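Local coordinates for protein alkaline phosphatase (Thermus thermophilus, PDB 7KWD) that probably hydrolyses phosphate monoesters as a homodimeric, zinc- and magnesium-dependent alkaline phosphatase, at residues E72-L75 with A76-N80; G453-D456 with N457-F461; R384-R387 with A388-K392. One frame throughout, in Å; residues are numbered along the deposited sequence.

Contact 1. Residues E72-L75 with A76-N80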
loop_
_atom_site.group_PDB
_atom_site.type_symbol
_atom_site.label_atom_id
_atom_site.label_comp_id
_atom_site.label_asym_id
_atom_site.label_seq_id
_atom_site.Cartn_x
_atom_site.Cartn_y
_atom_site.Cartn_z
ATOM N N GLU A 72 -6.747 10.142 -9.865
ATOM C CA GLU A 72 -5.538 9.880 -10.644
ATOM C C GLU A 72 -5.002 11.183 -11.252
ATOM O O GLU A 72 -3.797 11.460 -11.209
ATOM C CB GLU A 72 -5.781 8.849 -11.756
ATOM C CG GLU A 72 -4.542 8.637 -12.642
ATOM C CD GLU A 72 -4.750 7.707 -13.843
ATOM O OE1 GLU A 72 -5.727 6.942 -13.850
ATOM O OE2 GLU A 72 -3.937 7.764 -14.790
ATOM N N ARG A 73 -5.887 11.983 -11.858
ATOM C CA ARG A 73 -5.439 13.240 -12.469
ATOM C C ARG A 73 -4.743 14.131 -11.450
ATOM O O ARG A 73 -3.746 14.787 -11.779
ATOM C CB ARG A 73 -6.620 13.980 -13.087
ATOM C CG ARG A 73 -7.422 13.115 -14.055
ATOM C CD ARG A 73 -8.641 13.871 -14.687
ATOM N NE ARG A 73 -9.714 12.975 -15.160
ATOM C CZ ARG A 73 -10.614 13.320 -16.086
ATOM N NH1 ARG A 73 -10.577 14.531 -16.632
ATOM N NH2 ARG A 73 -11.533 12.458 -16.489
ATOM N N LEU A 74 -5.269 14.185 -10.207
ATOM C CA LEU A 74 -4.641 15.016 -9.188
ATOM C C LEU A 74 -3.279 14.442 -8.785
ATOM O O LEU A 74 -2.284 15.166 -8.697
ATOM C CB LEU A 74 -5.540 15.177 -7.956
ATOM C CG LEU A 74 -6.908 15.796 -8.152
ATOM C CD1 LEU A 74 -7.608 16.151 -6.879
ATOM C CD2 LEU A 74 -6.806 17.011 -9.035
ATOM N N LEU A 75 -3.212 13.146 -8.514
ATOM C CA LEU A 75 -1.922 12.593 -8.108
ATOM C C LEU A 75 -0.876 12.679 -9.219
ATOM O O LEU A 75 0.319 12.655 -8.927
ATOM C CB LEU A 75 -2.082 11.136 -7.690
ATOM C CG LEU A 75 -2.976 10.881 -6.470
ATOM C CD1 LEU A 75 -3.200 9.386 -6.367
ATOM C CD2 LEU A 75 -2.345 11.399 -5.188
ATOM N N ALA A 76 -1.320 12.790 -10.475
ATOM C CA ALA A 76 -0.473 12.892 -11.651
ATOM C C ALA A 76 -0.038 14.314 -11.934
ATOM O O ALA A 76 0.686 14.534 -12.903
ATOM C CB ALA A 76 -1.216 12.329 -12.874
ATOM N N ARG A 77 -0.430 15.274 -11.104
ATOM C CA ARG A 77 -0.118 16.662 -11.401
ATOM C C ARG A 77 0.206 17.511 -10.175
ATOM O O ARG A 77 1.068 18.387 -10.233
ATOM C CB ARG A 77 -1.301 17.271 -12.142
ATOM C CG ARG A 77 -1.054 18.669 -12.617
ATOM C CD ARG A 77 -2.121 19.124 -13.608
ATOM N NE ARG A 77 -1.960 20.542 -13.921
ATOM C CZ ARG A 77 -2.837 21.274 -14.597
ATOM N NH1 ARG A 77 -3.969 20.731 -15.041
ATOM N NH2 ARG A 77 -2.573 22.551 -14.821
ATOM N N TYR A 78 -0.441 17.279 -9.074
ATOM C CA TYR A 78 -0.306 18.200 -7.959
ATOM C C TYR A 78 0.558 17.606 -6.872
ATOM O O TYR A 78 0.791 16.394 -6.841
ATOM C CB TYR A 78 -1.700 18.544 -7.427
ATOM C CG TYR A 78 -2.402 19.487 -8.357
ATOM C CD1 TYR A 78 -3.294 19.032 -9.297
ATOM C CD2 TYR A 78 -2.127 20.833 -8.317
ATOM C CE1 TYR A 78 -3.921 19.907 -10.164
ATOM C CE2 TYR A 78 -2.729 21.701 -9.178
ATOM C CZ TYR A 78 -3.632 21.251 -10.094
ATOM O OH TYR A 78 -4.237 22.156 -10.944
ATOM N N PRO A 79 1.085 18.438 -5.971
ATOM C CA PRO A 79 2.012 17.929 -4.960
ATOM C C PRO A 79 1.355 16.863 -4.103
ATOM O O PRO A 79 0.281 17.076 -3.529
ATOM C CB PRO A 79 2.361 19.173 -4.133
ATOM C CG PRO A 79 2.095 20.315 -5.038
ATOM C CD PRO A 79 0.889 19.892 -5.832
ATOM N N ASN A 80 2.012 15.706 -4.010
ATOM C CA ASN A 80 1.504 14.705 -3.087
ATOM C C ASN A 80 2.660 13.897 -2.528
ATOM O O ASN A 80 3.777 13.872 -3.073
ATOM C CB ASN A 80 0.436 13.780 -3.711
ATOM C CG ASN A 80 0.940 12.991 -4.892
ATOM O OD1 ASN A 80 1.321 11.800 -4.775
ATOM N ND2 ASN A 80 0.903 13.623 -6.059
#
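Glu72 O accepts from Ala76 N at 2.9 Å across the last turn of helix 70-75, after which the chain swings out of helical geometry and runs through Pro79 into the strand that begins at Asn80. The carbonyl of Leu74 then receives two donors. Tyr78 N reaches Leu74 O at 2.8 Å with an almost straight N-H (171°), lying close to the C=O direction, while Arg77 N comes to the same oxygen at 3.0 Å from well above the carbonyl plane. One oxygen therefore pins both residues that follow Ala76 and fixes the exit from the helix.

The side chain of Asn80 folds back on this exit. With CG set between its own backbone N and carbonyl carbon (chi1 61°), its amide is carried back to the end of the helix, where ND2 donates to Leu75 O at 3.1 Å. That bond is rather bent, at 138°, and the acceptor is tilted out of the amide plane. The same ND2 also donates to Tyr78 O at 2.9 Å, this time nearly in the amide plane, so a single amide nitrogen spans the turn. Leu75 CD2 packs against Asn80 CG at 3.7 Å, the two side chains crossing at about a right angle. On Leu74, CD2 meets Tyr78 CD1 at 4.1 Å, and Arg77 CG lies over one face of the Tyr78 ring, toward its rim.

Leu75 packs on Trp51 and Tyr54 of helix 51-65, and Leu74 reaches Leu297 and Thr301 of helix 283-306. Strand 438-443 runs alongside: Tyr443 meets the ring of Tyr78, and Leu442 pairs with Pro79 through the backbone. Ala27 of the second subunit donates its N-H to Glu72, whose carboxylate also pairs with Arg62, placing this helix-to-strand link at the dimer interface.

Contact 2. Residues G453-D456 with N457-F461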
loop_
_atom_site.group_PDB
_atom_site.type_symbol
_atom_site.label_atom_id
_atom_site.label_comp_id
_atom_site.label_asym_id
_atom_site.label_seq_id
_atom_site.Cartn_x
_atom_site.Cartn_y
_atom_site.Cartn_z
ATOM N N GLY A 453 7.349 14.475 0.166
ATOM C CA GLY A 453 7.946 13.254 0.627
ATOM C C GLY A 453 7.105 12.583 1.694
ATOM O O GLY A 453 5.862 12.670 1.709
ATOM N N LEU A 454 7.802 11.871 2.586
ATOM C CA LEU A 454 7.187 11.099 3.662
ATOM C C LEU A 454 7.221 11.966 4.899
ATOM O O LEU A 454 8.305 12.276 5.393
ATOM C CB LEU A 454 7.908 9.786 3.922
ATOM C CG LEU A 454 7.441 9.051 5.184
ATOM C CD1 LEU A 454 6.003 8.553 5.050
ATOM C CD2 LEU A 454 8.337 7.894 5.500
ATOM N N VAL A 455 6.042 12.370 5.384
ATOM C CA VAL A 455 5.932 13.209 6.565
ATOM C C VAL A 455 5.140 12.459 7.609
ATOM O O VAL A 455 4.549 11.417 7.340
ATOM C CB VAL A 455 5.272 14.570 6.281
ATOM C CG1 VAL A 455 6.029 15.325 5.209
ATOM C CG2 VAL A 455 3.806 14.406 5.943
ATOM N N ASP A 456 5.103 13.017 8.800
ATOM C CA ASP A 456 4.302 12.428 9.866
ATOM C C ASP A 456 2.884 12.950 9.769
ATOM O O ASP A 456 2.652 14.062 9.299
ATOM C CB ASP A 456 4.897 12.743 11.234
ATOM C CG ASP A 456 4.252 11.940 12.335
ATOM O OD1 ASP A 456 4.414 10.697 12.327
ATOM O OD2 ASP A 456 3.571 12.556 13.180
ATOM N N ASN A 457 1.913 12.138 10.218
ATOM C CA ASN A 457 0.542 12.623 10.101
ATOM C C ASN A 457 0.349 13.922 10.885
ATOM O O ASN A 457 -0.479 14.763 10.498
ATOM C CB ASN A 457 -0.458 11.523 10.483
ATOM C CG ASN A 457 -0.284 10.943 11.892
ATOM O OD1 ASN A 457 0.606 11.307 12.668
ATOM N ND2 ASN A 457 -1.166 10.016 12.216
ATOM N N THR A 458 1.155 14.153 11.927
ATOM C CA THR A 458 1.012 15.406 12.661
ATOM C C THR A 458 1.363 16.609 11.800
ATOM O O THR A 458 1.027 17.739 12.150
ATOM C CB THR A 458 1.901 15.453 13.905
ATOM O OG1 THR A 458 3.261 15.126 13.566
ATOM C CG2 THR A 458 1.373 14.463 14.942
ATOM N N HIS A 459 2.046 16.398 10.687
ATOM C CA HIS A 459 2.393 17.545 9.860
ATOM C C HIS A 459 1.172 18.147 9.189
ATOM O O HIS A 459 1.197 19.324 8.792
ATOM C CB HIS A 459 3.412 17.164 8.814
ATOM C CG HIS A 459 4.061 18.347 8.190
ATOM N ND1 HIS A 459 4.746 19.285 8.930
ATOM C CD2 HIS A 459 4.069 18.788 6.913
ATOM C CE1 HIS A 459 5.181 20.236 8.124
ATOM N NE2 HIS A 459 4.792 19.952 6.895
ATOM N N VAL A 460 0.089 17.371 9.059
ATOM C CA VAL A 460 -1.112 17.951 8.492
ATOM C C VAL A 460 -1.583 19.117 9.353
ATOM O O VAL A 460 -2.032 20.155 8.832
ATOM C CB VAL A 460 -2.194 16.880 8.308
ATOM C CG1 VAL A 460 -3.478 17.586 8.021
ATOM C CG2 VAL A 460 -1.756 15.927 7.202
ATOM N N PHE A 461 -1.438 18.997 10.677
ATOM C CA PHE A 461 -1.734 20.117 11.567
ATOM C C PHE A 461 -0.904 21.352 11.224
ATOM O O PHE A 461 -1.437 22.457 11.121
ATOM C CB PHE A 461 -1.471 19.693 13.005
ATOM C CG PHE A 461 -1.735 20.773 14.024
ATOM C CD1 PHE A 461 -3.034 21.134 14.353
ATOM C CD2 PHE A 461 -0.677 21.425 14.649
ATOM C CE1 PHE A 461 -3.283 22.106 15.304
ATOM C CE2 PHE A 461 -0.917 22.408 15.583
ATOM C CZ PHE A 461 -2.221 22.743 15.922
#
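Asp456 OD2 is gripped twice by Thr458. OG1 of Thr458 donates to Asp456 OD2 at 2.6 Å, and OD2 accepts on its anti lone pair, the one turned away from OD1. Thr458 N donates to the same oxygen at 3.2 Å, arriving from above the carboxylate plane with a fairly straight N-H (161°). Asp456 CG lies opposite the residue's own backbone N (chi1 -169°), which swings the carboxylate forward over the next turn of chain, where it accepts from a backbone N-H two residues on: an Asx turn, and a capping bond at the entry to helix 459-468. The backbone closes the same turn, since His459 N donates to Asp456 O at 2.8 Å, making 456-459 a type I beta turn.

Asn457 stands beside the aspartate, its amide plane 78° from the carboxylate. Asp456 OD1 and Asn457 OD1 share a partner, the ammonium group of Lys107, which bridges the two side chains. An alanine in place of Asp456 would probably leave Thr458 N and OG1 without their common acceptor and deprive Lys107 of its salt-bridge mate. Val455 CG2 also rests against His459 CB at 4.0 Å.

Asn457 lies about 7 Å, side chain to side chain, from the zinc ligands Asp317 and His318 and about 10 Å from a bound zinc, near the metal site but not part of it. Strand 454-456 runs parallel to strand 80-84, bonding to Leu82 and Asn84, while Asn457 and Thr458 pack on Ala101 of helix 95-104 and Val455 and Val460 on Leu440 of strand 438-443.

Contact 3. Residues R384-R387 with A388-K392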
loop_
_atom_site.group_PDB
_atom_site.type_symbol
_atom_site.label_atom_id
_atom_site.label_comp_id
_atom_site.label_asym_id
_atom_site.label_seq_id
_atom_site.Cartn_x
_atom_site.Cartn_y
_atom_site.Cartn_z
ATOM N N ARG A 384 -21.363 -21.914 5.428
ATOM C CA ARG A 384 -20.437 -21.166 6.266
ATOM C C ARG A 384 -21.025 -19.814 6.635
ATOM O O ARG A 384 -20.918 -19.367 7.781
ATOM C CB ARG A 384 -19.112 -20.980 5.543
ATOM C CG ARG A 384 -18.215 -22.201 5.482
ATOM C CD ARG A 384 -16.897 -21.739 4.891
ATOM N NE ARG A 384 -16.082 -22.769 4.259
ATOM C CZ ARG A 384 -15.551 -23.788 4.910
ATOM N NH1 ARG A 384 -15.780 -23.920 6.214
ATOM N NH2 ARG A 384 -14.785 -24.663 4.269
ATOM N N VAL A 385 -21.647 -19.147 5.666
ATOM C CA VAL A 385 -22.281 -17.866 5.944
ATOM C C VAL A 385 -23.398 -18.039 6.967
ATOM O O VAL A 385 -23.572 -17.206 7.864
ATOM C CB VAL A 385 -22.810 -17.240 4.639
ATOM C CG1 VAL A 385 -23.557 -15.971 4.937
ATOM C CG2 VAL A 385 -21.679 -16.949 3.643
ATOM N N VAL A 386 -24.206 -19.097 6.822
ATOM C CA VAL A 386 -25.283 -19.325 7.783
ATOM C C VAL A 386 -24.700 -19.506 9.177
ATOM O O VAL A 386 -25.159 -18.892 10.154
ATOM C CB VAL A 386 -26.140 -20.535 7.368
ATOM C CG1 VAL A 386 -27.203 -20.832 8.443
ATOM C CG2 VAL A 386 -26.795 -20.277 6.021
ATOM N N ARG A 387 -23.644 -20.315 9.282
ATOM C CA ARG A 387 -23.053 -20.558 10.590
ATOM C C ARG A 387 -22.487 -19.278 11.177
ATOM O O ARG A 387 -22.601 -19.022 12.380
ATOM C CB ARG A 387 -21.966 -21.615 10.471
ATOM C CG ARG A 387 -22.545 -22.968 10.140
ATOM C CD ARG A 387 -21.509 -24.057 9.901
ATOM N NE ARG A 387 -20.710 -24.435 11.076
ATOM C CZ ARG A 387 -21.177 -24.775 12.285
ATOM N NH1 ARG A 387 -22.474 -24.778 12.552
ATOM N NH2 ARG A 387 -20.323 -25.117 13.249
ATOM N N ALA A 388 -21.854 -18.462 10.350
ATOM C CA ALA A 388 -21.263 -17.247 10.881
ATOM C C ALA A 388 -22.346 -16.314 11.397
ATOM O O ALA A 388 -22.209 -15.740 12.482
ATOM C CB ALA A 388 -20.404 -16.585 9.802
ATOM N N ILE A 389 -23.445 -16.177 10.654
ATOM C CA ILE A 389 -24.530 -15.299 11.079
ATOM C C ILE A 389 -25.250 -15.869 12.295
ATOM O O ILE A 389 -25.606 -15.134 13.223
ATOM C CB ILE A 389 -25.537 -15.091 9.931
ATOM C CG1 ILE A 389 -24.935 -14.253 8.795
ATOM C CG2 ILE A 389 -26.788 -14.402 10.446
ATOM C CD1 ILE A 389 -25.632 -14.428 7.413
ATOM N N ARG A 390 -25.534 -17.167 12.286
ATOM C CA ARG A 390 -26.439 -17.742 13.274
ATOM C C ARG A 390 -25.721 -18.276 14.500
ATOM O O ARG A 390 -26.246 -18.146 15.610
ATOM C CB ARG A 390 -27.271 -18.842 12.622
ATOM C CG ARG A 390 -28.377 -18.279 11.718
ATOM C CD ARG A 390 -29.153 -19.371 10.990
ATOM N NE ARG A 390 -30.463 -19.542 11.599
ATOM C CZ ARG A 390 -30.831 -20.607 12.306
ATOM N NH1 ARG A 390 -30.000 -21.627 12.486
ATOM N NH2 ARG A 390 -32.042 -20.650 12.831
ATOM N N GLU A 391 -24.518 -18.826 14.340
ATOM C CA GLU A 391 -23.802 -19.429 15.451
ATOM C C GLU A 391 -22.487 -18.748 15.791
ATOM O O GLU A 391 -21.714 -19.291 16.594
ATOM C CB GLU A 391 -23.486 -20.892 15.152
ATOM C CG GLU A 391 -24.659 -21.734 14.772
ATOM C CD GLU A 391 -24.197 -23.104 14.348
ATOM O OE1 GLU A 391 -23.387 -23.713 15.093
ATOM O OE2 GLU A 391 -24.615 -23.541 13.253
ATOM N N LYS A 392 -22.179 -17.616 15.174
ATOM C CA LYS A 392 -20.887 -16.958 15.384
ATOM C C LYS A 392 -19.728 -17.934 15.209
ATOM O O LYS A 392 -18.730 -17.911 15.938
ATOM C CB LYS A 392 -20.860 -16.282 16.749
ATOM C CG LYS A 392 -22.100 -15.394 16.933
ATOM C CD LYS A 392 -21.845 -14.193 17.837
ATOM C CE LYS A 392 -23.165 -13.528 18.260
ATOM N NZ LYS A 392 -24.389 -14.263 17.783
#
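Arg387 NH1 and Glu391 OE2 meet at 2.6 Å in a salt bridge one helical turn apart, at the exposed side of helix 379-391. The carboxylate oxygen comes to the edge of the guanidinium, near its plane, and Glu391 OE1 is also close to NH1 at 2.9 Å, so one nitrogen sits against both carboxylate oxygens. The two flat groups are turned 72° from each other, and the pair is therefore not the coplanar, two-pronged kind. Arg387 gets there by folding: its chain is bent at chi3 (66°), which brings the guanidinium round toward the following turn, while the glutamate reaches out with an extended CG-CD link.

Two further i to i+4 pairs line the same helix. Val385 CG1 touches Ile389 CD1 at 3.6 Å, the two side chains lying side by side and pointing the same way. Val386 CG1 packs on the CD methylene of Arg390 at 3.5 Å, so the valine meets the aliphatic part of the arginine and not its charge.

All of this rests on regular alpha-helical backbone bonding. Arg390 N donates to Val386 O at 2.8 Å, and Glu391 N to Arg387 O at 2.7 Å, with Ala388 N and Ile389 N making the same step to Arg384 O and Val385 O. Lys392 follows with positive phi (50°), where the chain leaves the helical conformation.

Beyond the helix, Val385 and Val386 both press on Val365 of helix 362-373, and Val385 also reaches Met409 and Ala412 of helix 406-412. Ala388 fits against Thr408 of that helix and against Tyr394 and Pro405 in the adjoining loops. Arg384 makes a cation-pi pair with Trp395.

Followed from the N terminus, the contacts come in series, with none nested or crossing: contact 1 at residues 72-80, contact 3 at 384-392 and contact 2 at 453-461. Each is local. Contact 1 closes the turn from helix 70-75 into strand 80-84, contact 3 lies along the last turns of helix 379-391, and contact 2 makes the turn from strand 454-456 into helix 459-468. Contacts 1 and 2 are neighbours, their nearest atoms about 5 Å apart; strand 80-84 leads from one to pair with the other's strand, and both touch the second subunit. Contact 3 lies on the opposite side of the chain's centre from both, within a helical cluster.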